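Local coordinates for uncharacterized protein SPT16D (PDB 4KHB) that forms the dimerization domain of the Spt16 subunit of FACT, a complex that probably acts as a histone chaperone reorganizing nucleosomes, and pairs here with Pob3, at residues A55-S58 with W63-L66; M25-D30 with A107-Q112; N34-P39 with L66-L71; L38-M41 with P46-I49. All blocks are in the same frame, centred on the assembly; numbering follows the deposited sequence.

Interaction 1 of 4, residues A55-S58 with W63-L66; sequences ASKS and WSFL
K57 lies across from L66, and S58 from F65, in two neighbouring antiparallel strands. The S58-F65 pair is hydrogen-bonded at both ends. S58 N gives its hydrogen to F65 O at 2.9 Å. F65 N returns a straighter bond to S58 O at 2.7 Å, with an N-H...O angle of 161°. K57 and L66 form the non-hydrogen-bonded pair, where CA-H...O contacts are made instead. K57 CA lies 3.2 Å from F65 O. L66 CA lies 3.4 Å from S56 O.

The side chain of K57 can be followed outward. Its CB and CG both lie 4.0 Å from F65 O. With CG anti to the backbone N (chi1 178°), the base of the chain rests beside that carbonyl. The chain then bends at chi2, and CE comes within 4.3 Å of S64 OG. At the tip, NZ leaves the strand pair and is hydrogen-bonded to G103 O, at the start of helix 103-121. S64 OG is bonded to D59 OD1.

L66 shares the face of K57 and touches Y106 and I109 of the helix. On the other face, S58 OG meets F65 CB at 3.4 Å, and its chi1 of 67° brings it there. The F65 side chain also touches T97 and R99 of strand 91-100 and packs on V179 of the Pob3 chain. The arrangement is a beta hairpin of strands 52-60 and 63-70, the outer and middle strands of the second sheet of a PH-like domain.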
loop_
_atom_site.group_PDB
_atom_site.type_symbol
_atom_site.label_atom_id
_atom_site.label_comp_id
_atom_site.label_asym_id
_atom_site.label_seq_id
_atom_site.Cartn_x
_atom_site.Cartn_y
_atom_site.Cartn_z
ATOM N N ALA A 55 -5.851 -3.267 -19.316
ATOM C CA ALA A 55 -5.665 -1.918 -18.786
ATOM C C ALA A 55 -6.271 -0.882 -19.726
ATOM O O ALA A 55 -6.099 -0.964 -20.946
ATOM C CB ALA A 55 -4.188 -1.633 -18.568
ATOM N N SER A 56 -6.971 0.096 -19.157
ATOM C CA SER A 56 -7.643 1.116 -19.956
ATOM C C SER A 56 -7.393 2.544 -19.472
ATOM O O SER A 56 -7.387 2.808 -18.266
ATOM C CB SER A 56 -9.148 0.847 -20.000
ATOM O OG SER A 56 -9.416 -0.535 -20.143
ATOM N N LYS A 57 -7.178 3.454 -20.421
ATOM C CA LYS A 57 -7.028 4.877 -20.130
ATOM C C LYS A 57 -8.304 5.622 -20.523
ATOM O O LYS A 57 -8.963 5.269 -21.509
ATOM C CB LYS A 57 -5.836 5.461 -20.892
ATOM C CG LYS A 57 -5.622 6.961 -20.680
ATOM C CD LYS A 57 -5.563 7.699 -22.006
ATOM C CE LYS A 57 -5.559 9.202 -21.795
ATOM N NZ LYS A 57 -4.512 9.893 -22.596
ATOM N N SER A 58 -8.645 6.655 -19.758
ATOM C CA SER A 58 -9.795 7.493 -20.076
ATOM C C SER A 58 -9.559 8.917 -19.567
ATOM O O SER A 58 -8.682 9.150 -18.730
ATOM C CB SER A 58 -11.074 6.901 -19.475
ATOM O OG SER A 58 -11.042 6.940 -18.060
ATOM N N TRP A 63 -8.453 15.507 -15.596
ATOM C CA TRP A 63 -7.941 14.279 -15.001
ATOM C C TRP A 63 -7.983 13.122 -15.997
ATOM O O TRP A 63 -8.961 12.959 -16.730
ATOM C CB TRP A 63 -8.741 13.911 -13.746
ATOM C CG TRP A 63 -8.606 14.892 -12.621
ATOM C CD1 TRP A 63 -9.515 15.835 -12.240
ATOM C CD2 TRP A 63 -7.497 15.017 -11.721
ATOM N NE1 TRP A 63 -9.037 16.545 -11.163
ATOM C CE2 TRP A 63 -7.799 16.061 -10.826
ATOM C CE3 TRP A 63 -6.276 14.350 -11.590
ATOM C CZ2 TRP A 63 -6.925 16.453 -9.812
ATOM C CZ3 TRP A 63 -5.410 14.740 -10.585
ATOM C CH2 TRP A 63 -5.739 15.780 -9.709
ATOM N N SER A 64 -6.926 12.317 -16.015
ATOM C CA SER A 64 -6.919 11.088 -16.796
ATOM C C SER A 64 -7.001 9.898 -15.851
ATOM O O SER A 64 -6.534 9.971 -14.715
ATOM C CB SER A 64 -5.659 11.004 -17.658
ATOM O OG SER A 64 -5.640 12.043 -18.621
ATOM N N PHE A 65 -7.582 8.799 -16.320
ATOM C CA PHE A 65 -7.793 7.643 -15.456
ATOM C C PHE A 65 -7.211 6.356 -16.023
ATOM O O PHE A 65 -7.381 6.043 -17.202
ATOM C CB PHE A 65 -9.287 7.460 -15.169
ATOM C CG PHE A 65 -9.875 8.531 -14.294
ATOM C CD1 PHE A 65 -10.290 9.744 -14.829
ATOM C CD2 PHE A 65 -10.026 8.315 -12.933
ATOM C CE1 PHE A 65 -10.835 10.726 -14.013
ATOM C CE2 PHE A 65 -10.570 9.289 -12.115
ATOM C CZ PHE A 65 -10.975 10.496 -12.657
ATOM N N LEU A 66 -6.520 5.613 -15.165
ATOM C CA LEU A 66 -5.968 4.314 -15.525
ATOM C C LEU A 66 -6.658 3.216 -14.733
ATOM O O LEU A 66 -6.501 3.135 -13.512
ATOM C CB LEU A 66 -4.465 4.272 -15.245
ATOM C CG LEU A 66 -3.723 3.115 -15.917
ATOM C CD1 LEU A 66 -3.693 3.279 -17.427
ATOM C CD2 LEU A 66 -2.321 2.977 -15.357
#

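Interaction 2 of 4, residues M25-D30 with A107-Q112; sequences MGIVID and AEIANQ
I109 meets two isoleucines with its two branches. Its CD1 lies 3.9 Å from I27 CG2, and its CG2 lies 4.0 Å from I29 CD1. Both pairs of side chains cross obliquely. The branches divide because I109 CG2 stands anti to the backbone N, while CG1 lies anti to the carbonyl carbon (chi1 -61°) and carries CD1 outward. One turn further along the helix, Q112 adds its amide end: NE2 sits 4.0 Å from I29 CG1. No hydrogen bond crosses this contact; it is mainly apolar. The other end of that amide, Q112 OE1, has a weak hydrogen bond to Q31 NE2, just past the strand.

This is the C-terminal helix of the PH-like fold, lying against the first strand and the loop before it. Around the first shell, L66 of strand 63-70 packs on I27. I27 also leans on L38 and P39 of strand 35-40. I29 touches I36 there, and reaches I113 and L116 further along the helix. V28 points away from the helix, and its backbone bonds with V37 hold the short strand to the sheet. At the loop, I27 N is hydrogen-bonded to D176 OD2 of the Pob3 chain.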
loop_
_atom_site.group_PDB
_atom_site.type_symbol
_atom_site.label_atom_id
_atom_site.label_comp_id
_atom_site.label_asym_id
_atom_site.label_seq_id
_atom_site.Cartn_x
_atom_site.Cartn_y
_atom_site.Cartn_z
ATOM N N MET A 25 6.998 6.949 -5.372
ATOM C CA MET A 25 5.588 6.624 -5.155
ATOM C C MET A 25 4.766 6.733 -6.435
ATOM O O MET A 25 3.605 7.140 -6.399
ATOM C CB MET A 25 4.981 7.485 -4.037
ATOM C CG MET A 25 4.916 6.781 -2.691
ATOM S SD MET A 25 4.486 7.869 -1.321
ATOM C CE MET A 25 6.042 7.857 -0.432
ATOM N N GLY A 26 5.364 6.358 -7.560
ATOM C CA GLY A 26 4.649 6.381 -8.821
ATOM C C GLY A 26 4.511 4.993 -9.408
ATOM O O GLY A 26 5.169 4.050 -8.965
ATOM N N ILE A 27 3.642 4.868 -10.406
ATOM C CA ILE A 27 3.466 3.614 -11.126
ATOM C C ILE A 27 4.736 3.268 -11.905
ATOM O O ILE A 27 5.264 4.102 -12.644
ATOM C CB ILE A 27 2.262 3.691 -12.090
ATOM C CG1 ILE A 27 0.959 3.884 -11.306
ATOM C CG2 ILE A 27 2.173 2.438 -12.939
ATOM C CD1 ILE A 27 -0.272 4.055 -12.182
ATOM N N VAL A 28 5.227 2.045 -11.734
ATOM C CA VAL A 28 6.445 1.610 -12.411
ATOM C C VAL A 28 6.205 0.318 -13.179
ATOM O O VAL A 28 5.661 -0.644 -12.630
ATOM C CB VAL A 28 7.596 1.384 -11.400
ATOM C CG1 VAL A 28 8.806 0.779 -12.092
ATOM C CG2 VAL A 28 7.977 2.684 -10.719
ATOM N N ILE A 29 6.603 0.300 -14.449
ATOM C CA ILE A 29 6.516 -0.919 -15.243
ATOM C C ILE A 29 7.893 -1.558 -15.271
ATOM O O ILE A 29 8.877 -0.910 -15.633
ATOM C CB ILE A 29 6.053 -0.645 -16.693
ATOM C CG1 ILE A 29 4.817 0.262 -16.704
ATOM C CG2 ILE A 29 5.802 -1.959 -17.440
ATOM C CD1 ILE A 29 3.563 -0.397 -16.165
ATOM N N ASP A 30 7.965 -2.823 -14.872
ATOM C CA ASP A 30 9.231 -3.535 -14.881
ATOM C C ASP A 30 9.078 -4.680 -15.860
ATOM O O ASP A 30 8.782 -5.814 -15.470
ATOM C CB ASP A 30 9.586 -4.056 -13.485
ATOM C CG ASP A 30 11.017 -4.563 -13.398
ATOM O OD1 ASP A 30 11.708 -4.606 -14.441
ATOM O OD2 ASP A 30 11.454 -4.919 -12.284
ATOM N N ALA A 107 -1.434 6.996 -21.160
ATOM C CA ALA A 107 -1.642 6.374 -22.460
ATOM C C ALA A 107 -0.501 5.406 -22.760
ATOM O O ALA A 107 -0.721 4.322 -23.299
ATOM C CB ALA A 107 -1.749 7.434 -23.545
ATOM N N GLU A 108 0.717 5.803 -22.397
ATOM C CA GLU A 108 1.892 4.950 -22.562
ATOM C C GLU A 108 1.810 3.712 -21.674
ATOM O O GLU A 108 2.097 2.597 -22.117
ATOM C CB GLU A 108 3.169 5.737 -22.244
ATOM C CG GLU A 108 4.451 4.902 -22.273
ATOM C CD GLU A 108 4.864 4.466 -23.668
ATOM O OE1 GLU A 108 4.244 4.921 -24.652
ATOM O OE2 GLU A 108 5.814 3.661 -23.781
ATOM N N ILE A 109 1.428 3.923 -20.418
ATOM C CA ILE A 109 1.312 2.845 -19.442
ATOM C C ILE A 109 0.313 1.781 -19.890
ATOM O O ILE A 109 0.598 0.583 -19.823
ATOM C CB ILE A 109 0.906 3.387 -18.051
ATOM C CG1 ILE A 109 1.965 4.356 -17.519
ATOM C CG2 ILE A 109 0.712 2.246 -17.070
ATOM C CD1 ILE A 109 1.745 4.790 -16.079
ATOM N N ALA A 110 -0.857 2.223 -20.342
ATOM C CA ALA A 110 -1.887 1.308 -20.827
ATOM C C ALA A 110 -1.404 0.461 -21.998
ATOM O O ALA A 110 -1.764 -0.712 -22.116
ATOM C CB ALA A 110 -3.136 2.084 -21.219
ATOM N N ASN A 111 -0.593 1.060 -22.864
ATOM C CA ASN A 111 -0.068 0.367 -24.034
ATOM C C ASN A 111 1.006 -0.651 -23.669
ATOM O O ASN A 111 1.027 -1.754 -24.209
ATOM C CB ASN A 111 0.475 1.374 -25.053
ATOM C CG ASN A 111 -0.601 2.296 -25.591
ATOM O OD1 ASN A 111 -1.759 1.902 -25.742
ATOM N ND2 ASN A 111 -0.223 3.534 -25.882
ATOM N N GLN A 112 1.903 -0.268 -22.763
ATOM C CA GLN A 112 2.949 -1.170 -22.285
ATOM C C GLN A 112 2.362 -2.410 -21.618
ATOM O O GLN A 112 2.857 -3.523 -21.812
ATOM C CB GLN A 112 3.874 -0.448 -21.295
ATOM C CG GLN A 112 4.695 0.693 -21.878
ATOM C CD GLN A 112 5.785 1.161 -20.929
ATOM O OE1 GLN A 112 6.873 0.591 -20.885
ATOM N NE2 GLN A 112 5.491 2.204 -20.160
#

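Interaction 3 of 4, residues N34-P39 with L66-L71; sequences NTIVLP and LRINFL
The two antiparallel sheets of the PH-like fold face each other here, with I36 and L38 of one meeting I68 and F70 of the other. Strands 35-39 and 66-70 run at 122° to each other, their axes 11.8 Å apart at the closest. This is far too wide for backbone bonding, so side chains fill the gap.

I68 CD1 is the hub. It meets I36 CD1 tip to tip at 3.7 Å. It also lies 4.1 Å from both methyls of L38, CD1 and CD2, again with the side chains reaching toward each other. I36 gets there by placing CG1 between its backbone N and carbonyl carbon (chi1 75°), the crowded position for an isoleucine. F70 makes a looser contact: L38 CD1 stands 4.5 Å from its CZ, at the ring edge and near the ring plane. I68 CG2 lies over one face of the same ring, toward its rim, 3.9 Å above the plane. I68 thus packs on F70 within its own strand while it bridges to the other sheet. All four side chains are buried.

At the start of strand 35-40, N34 and T35 both face D30 in a G1 beta bulge. The F70 ring meets that of F47 from strand 43-48, their planes at about 50°, and packs on N109 of the Pob3 chain. L38 also touches L96 of strand 91-100, and A110 of helix 103-121 touches L66.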
loop_
_atom_site.group_PDB
_atom_site.type_symbol
_atom_site.label_atom_id
_atom_site.label_comp_id
_atom_site.label_asym_id
_atom_site.label_seq_id
_atom_site.Cartn_x
_atom_site.Cartn_y
_atom_site.Cartn_z
ATOM N N ASN A 34 8.408 -8.976 -15.724
ATOM C CA ASN A 34 7.012 -9.220 -16.092
ATOM C C ASN A 34 6.073 -8.716 -15.013
ATOM O O ASN A 34 5.130 -9.407 -14.627
ATOM C CB ASN A 34 6.746 -10.708 -16.367
ATOM C CG ASN A 34 6.321 -10.973 -17.804
ATOM O OD1 ASN A 34 5.787 -10.092 -18.479
ATOM N ND2 ASN A 34 6.530 -12.198 -18.266
ATOM N N THR A 35 6.332 -7.506 -14.532
ATOM C CA THR A 35 5.658 -7.020 -13.338
ATOM C C THR A 35 5.405 -5.519 -13.430
ATOM O O THR A 35 6.222 -4.768 -13.974
ATOM C CB THR A 35 6.515 -7.317 -12.081
ATOM O OG1 THR A 35 6.746 -8.729 -11.969
ATOM C CG2 THR A 35 5.838 -6.811 -10.816
ATOM N N ILE A 36 4.259 -5.092 -12.907
ATOM C CA ILE A 36 3.985 -3.680 -12.684
ATOM C C ILE A 36 3.983 -3.431 -11.177
ATOM O O ILE A 36 3.622 -4.314 -10.394
ATOM C CB ILE A 36 2.651 -3.227 -13.330
ATOM C CG1 ILE A 36 1.448 -3.727 -12.527
ATOM C CG2 ILE A 36 2.564 -3.721 -14.766
ATOM C CD1 ILE A 36 0.117 -3.148 -12.989
ATOM N N VAL A 37 4.401 -2.236 -10.770
ATOM C CA VAL A 37 4.475 -1.892 -9.354
ATOM C C VAL A 37 3.571 -0.707 -9.058
ATOM O O VAL A 37 3.789 0.393 -9.565
ATOM C CB VAL A 37 5.917 -1.561 -8.913
ATOM C CG1 VAL A 37 5.956 -1.271 -7.421
ATOM C CG2 VAL A 37 6.861 -2.697 -9.264
ATOM N N LEU A 38 2.550 -0.940 -8.241
ATOM C CA LEU A 38 1.553 0.084 -7.974
ATOM C C LEU A 38 1.732 0.680 -6.583
ATOM O O LEU A 38 1.926 -0.046 -5.606
ATOM C CB LEU A 38 0.146 -0.491 -8.148
ATOM C CG LEU A 38 -0.036 -1.237 -9.472
ATOM C CD1 LEU A 38 -1.400 -1.891 -9.584
ATOM C CD2 LEU A 38 0.196 -0.288 -10.634
ATOM N N PRO A 39 1.664 2.015 -6.494
ATOM C CA PRO A 39 1.842 2.726 -5.225
ATOM C C PRO A 39 0.556 2.735 -4.405
ATOM O O PRO A 39 -0.410 3.407 -4.770
ATOM C CB PRO A 39 2.206 4.143 -5.676
ATOM C CG PRO A 39 1.526 4.299 -7.005
ATOM C CD PRO A 39 1.535 2.935 -7.642
ATOM N N LEU A 66 -6.520 5.613 -15.165
ATOM C CA LEU A 66 -5.968 4.314 -15.525
ATOM C C LEU A 66 -6.658 3.216 -14.733
ATOM O O LEU A 66 -6.501 3.135 -13.512
ATOM C CB LEU A 66 -4.465 4.272 -15.245
ATOM C CG LEU A 66 -3.723 3.115 -15.917
ATOM C CD1 LEU A 66 -3.693 3.279 -17.427
ATOM C CD2 LEU A 66 -2.321 2.977 -15.357
ATOM N N ARG A 67 -7.430 2.378 -15.415
ATOM C CA ARG A 67 -8.050 1.242 -14.746
ATOM C C ARG A 67 -7.417 -0.081 -15.144
ATOM O O ARG A 67 -7.389 -0.443 -16.324
ATOM C CB ARG A 67 -9.560 1.203 -14.978
ATOM C CG ARG A 67 -10.162 -0.179 -14.768
ATOM C CD ARG A 67 -11.476 -0.103 -14.025
ATOM N NE ARG A 67 -12.617 -0.343 -14.902
ATOM C CZ ARG A 67 -13.737 -0.950 -14.520
ATOM N NH1 ARG A 67 -13.860 -1.397 -13.277
ATOM N NH2 ARG A 67 -14.728 -1.120 -15.383
ATOM N N ILE A 68 -6.894 -0.788 -14.149
ATOM C CA ILE A 68 -6.321 -2.105 -14.366
ATOM C C ILE A 68 -7.273 -3.183 -13.850
ATOM O O ILE A 68 -7.598 -3.211 -12.659
ATOM C CB ILE A 68 -4.956 -2.231 -13.663
ATOM C CG1 ILE A 68 -3.984 -1.176 -14.202
ATOM C CG2 ILE A 68 -4.386 -3.627 -13.848
ATOM C CD1 ILE A 68 -2.801 -0.897 -13.295
ATOM N N ASN A 69 -7.722 -4.062 -14.742
ATOM C CA ASN A 69 -8.572 -5.186 -14.350
ATOM C C ASN A 69 -7.769 -6.470 -14.211
ATOM O O ASN A 69 -6.919 -6.778 -15.049
ATOM C CB ASN A 69 -9.740 -5.382 -15.326
ATOM C CG ASN A 69 -10.712 -4.216 -15.315
ATOM O OD1 ASN A 69 -11.471 -4.037 -14.362
ATOM N ND2 ASN A 69 -10.701 -3.425 -16.378
ATOM N N PHE A 70 -8.039 -7.217 -13.147
ATOM C CA PHE A 70 -7.281 -8.427 -12.862
ATOM C C PHE A 70 -8.064 -9.691 -13.208
ATOM O O PHE A 70 -9.291 -9.659 -13.319
ATOM C CB PHE A 70 -6.896 -8.437 -11.385
ATOM C CG PHE A 70 -5.968 -7.323 -10.995
ATOM C CD1 PHE A 70 -4.599 -7.481 -11.109
ATOM C CD2 PHE A 70 -6.463 -6.118 -10.514
ATOM C CE1 PHE A 70 -3.733 -6.465 -10.753
ATOM C CE2 PHE A 70 -5.602 -5.093 -10.156
ATOM C CZ PHE A 70 -4.236 -5.267 -10.276
ATOM N N LEU A 71 -7.356 -10.807 -13.364
ATOM C CA LEU A 71 -8.008 -12.088 -13.611
ATOM C C LEU A 71 -8.528 -12.694 -12.313
ATOM O O LEU A 71 -7.780 -12.862 -11.345
ATOM C CB LEU A 71 -7.052 -13.052 -14.319
ATOM C CG LEU A 71 -6.622 -12.595 -15.714
ATOM C CD1 LEU A 71 -5.404 -13.360 -16.206
ATOM C CD2 LEU A 71 -7.777 -12.747 -16.685
#

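Interaction 4 of 4, residues L38-M41 with P46-I49; sequences LPIM and PFHI
F47 and L38 make the tight part of this contact. The L38 side chain crosses that of F47 at about a right angle, and one methyl does most of the touching. L38 CD1 lies 3.5 Å from F47 CD2 and 3.8 Å from F47 CE2. Further back, L38 CG is 4.0 Å from F47 CD2. The methyl therefore sits by one C-C bond of the ring, approaching obliquely. F47 CG lies beside its backbone N (chi1 -72°), which swings the ring back toward L38 and I40.

I40 is the loose partner. Its CD1 stands 4.4 Å from F47 CE2, at the ring edge and near the ring plane. No hydrogen bond joins the two segments themselves. They belong to the beta hairpin of strands 35-40 and 43-48, but the bonded partners are offset: L38 pairs through its backbone with V45, and F47 with I36. L38 and F47 are therefore diagonal neighbours, both on the side that looks into the PH-like domain.

The looser side is not left to solvent, for all three touching residues are buried. The Pob3 chain packs on I40 through its F130 and on F47 through its W108. Backbone bonds from H48 also reach Pob3, and M41 O accepts a hydrogen bond from Q74 NE2 of that chain. Within its own chain, L38 also touches F98 of strand 91-100.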
loop_
_atom_site.group_PDB
_atom_site.type_symbol
_atom_site.label_atom_id
_atom_site.label_comp_id
_atom_site.label_asym_id
_atom_site.label_seq_id
_atom_site.Cartn_x
_atom_site.Cartn_y
_atom_site.Cartn_z
ATOM N N LEU A 38 2.550 -0.940 -8.241
ATOM C CA LEU A 38 1.553 0.084 -7.974
ATOM C C LEU A 38 1.732 0.680 -6.583
ATOM O O LEU A 38 1.926 -0.046 -5.606
ATOM C CB LEU A 38 0.146 -0.491 -8.148
ATOM C CG LEU A 38 -0.036 -1.237 -9.472
ATOM C CD1 LEU A 38 -1.400 -1.891 -9.584
ATOM C CD2 LEU A 38 0.196 -0.288 -10.634
ATOM N N PRO A 39 1.664 2.015 -6.494
ATOM C CA PRO A 39 1.842 2.726 -5.225
ATOM C C PRO A 39 0.556 2.735 -4.405
ATOM O O PRO A 39 -0.410 3.407 -4.770
ATOM C CB PRO A 39 2.206 4.143 -5.676
ATOM C CG PRO A 39 1.526 4.299 -7.005
ATOM C CD PRO A 39 1.535 2.935 -7.642
ATOM N N ILE A 40 0.544 1.981 -3.312
ATOM C CA ILE A 40 -0.637 1.904 -2.463
ATOM C C ILE A 40 -0.315 2.292 -1.024
ATOM O O ILE A 40 0.335 1.538 -0.292
ATOM C CB ILE A 40 -1.265 0.491 -2.494
ATOM C CG1 ILE A 40 -1.599 0.090 -3.934
ATOM C CG2 ILE A 40 -2.521 0.435 -1.635
ATOM C CD1 ILE A 40 -2.108 -1.334 -4.087
ATOM N N MET A 41 -0.777 3.480 -0.636
ATOM C CA MET A 41 -0.628 3.995 0.725
ATOM C C MET A 41 0.823 4.040 1.194
ATOM O O MET A 41 1.131 3.704 2.341
ATOM C CB MET A 41 -1.491 3.191 1.700
ATOM C CG MET A 41 -2.981 3.293 1.397
ATOM S SD MET A 41 -3.630 4.954 1.667
ATOM C CE MET A 41 -5.055 4.964 0.574
ATOM N N PRO A 46 3.853 -4.910 -6.037
ATOM C CA PRO A 46 4.045 -5.623 -7.304
ATOM C C PRO A 46 2.807 -6.407 -7.713
ATOM O O PRO A 46 2.158 -7.011 -6.858
ATOM C CB PRO A 46 5.190 -6.602 -6.993
ATOM C CG PRO A 46 5.766 -6.158 -5.677
ATOM C CD PRO A 46 4.643 -5.505 -4.946
ATOM N N PHE A 47 2.487 -6.389 -9.002
ATOM C CA PHE A 47 1.477 -7.280 -9.557
ATOM C C PHE A 47 2.021 -7.891 -10.842
ATOM O O PHE A 47 2.398 -7.176 -11.774
ATOM C CB PHE A 47 0.168 -6.532 -9.818
ATOM C CG PHE A 47 -0.584 -6.165 -8.568
ATOM C CD1 PHE A 47 -1.417 -7.089 -7.949
ATOM C CD2 PHE A 47 -0.462 -4.899 -8.011
ATOM C CE1 PHE A 47 -2.117 -6.757 -6.796
ATOM C CE2 PHE A 47 -1.159 -4.560 -6.859
ATOM C CZ PHE A 47 -1.986 -5.491 -6.251
ATOM N N HIS A 48 2.069 -9.217 -10.885
ATOM C CA HIS A 48 2.625 -9.921 -12.034
ATOM C C HIS A 48 1.675 -9.821 -13.219
ATOM O O HIS A 48 0.464 -9.705 -13.038
ATOM C CB HIS A 48 2.888 -11.382 -11.675
ATOM C CG HIS A 48 3.802 -12.088 -12.630
ATOM N ND1 HIS A 48 3.371 -12.597 -13.835
ATOM C CD2 HIS A 48 5.121 -12.375 -12.549
ATOM C CE1 HIS A 48 4.387 -13.166 -14.459
ATOM N NE2 HIS A 48 5.462 -13.044 -13.700
ATOM N N ILE A 49 2.227 -9.856 -14.429
ATOM C CA ILE A 49 1.425 -9.694 -15.639
ATOM C C ILE A 49 0.424 -10.836 -15.849
ATOM O O ILE A 49 -0.636 -10.639 -16.451
ATOM C CB ILE A 49 2.321 -9.535 -16.890
ATOM C CG1 ILE A 49 1.508 -9.027 -18.080
ATOM C CG2 ILE A 49 2.987 -10.849 -17.238
ATOM C CD1 ILE A 49 1.017 -7.609 -17.921
#

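Interaction 3 has its centre about 1 Å from that of the chain and is wholly apolar; interaction 4, also buried, shares L38 with it and extends the packing within the first sheet. Interaction 2 closes one side of that core with helix 103-121, mixing apolar contacts with one glutamine. Interaction 1, whose centre is about 13 Å from that of the chain, is more exposed and relies on backbone hydrogen bonds. L66 connects interactions 1, 2 and 3. Interactions 1 and 4 do not touch; each joins strands of a different hairpin, one in each sheet.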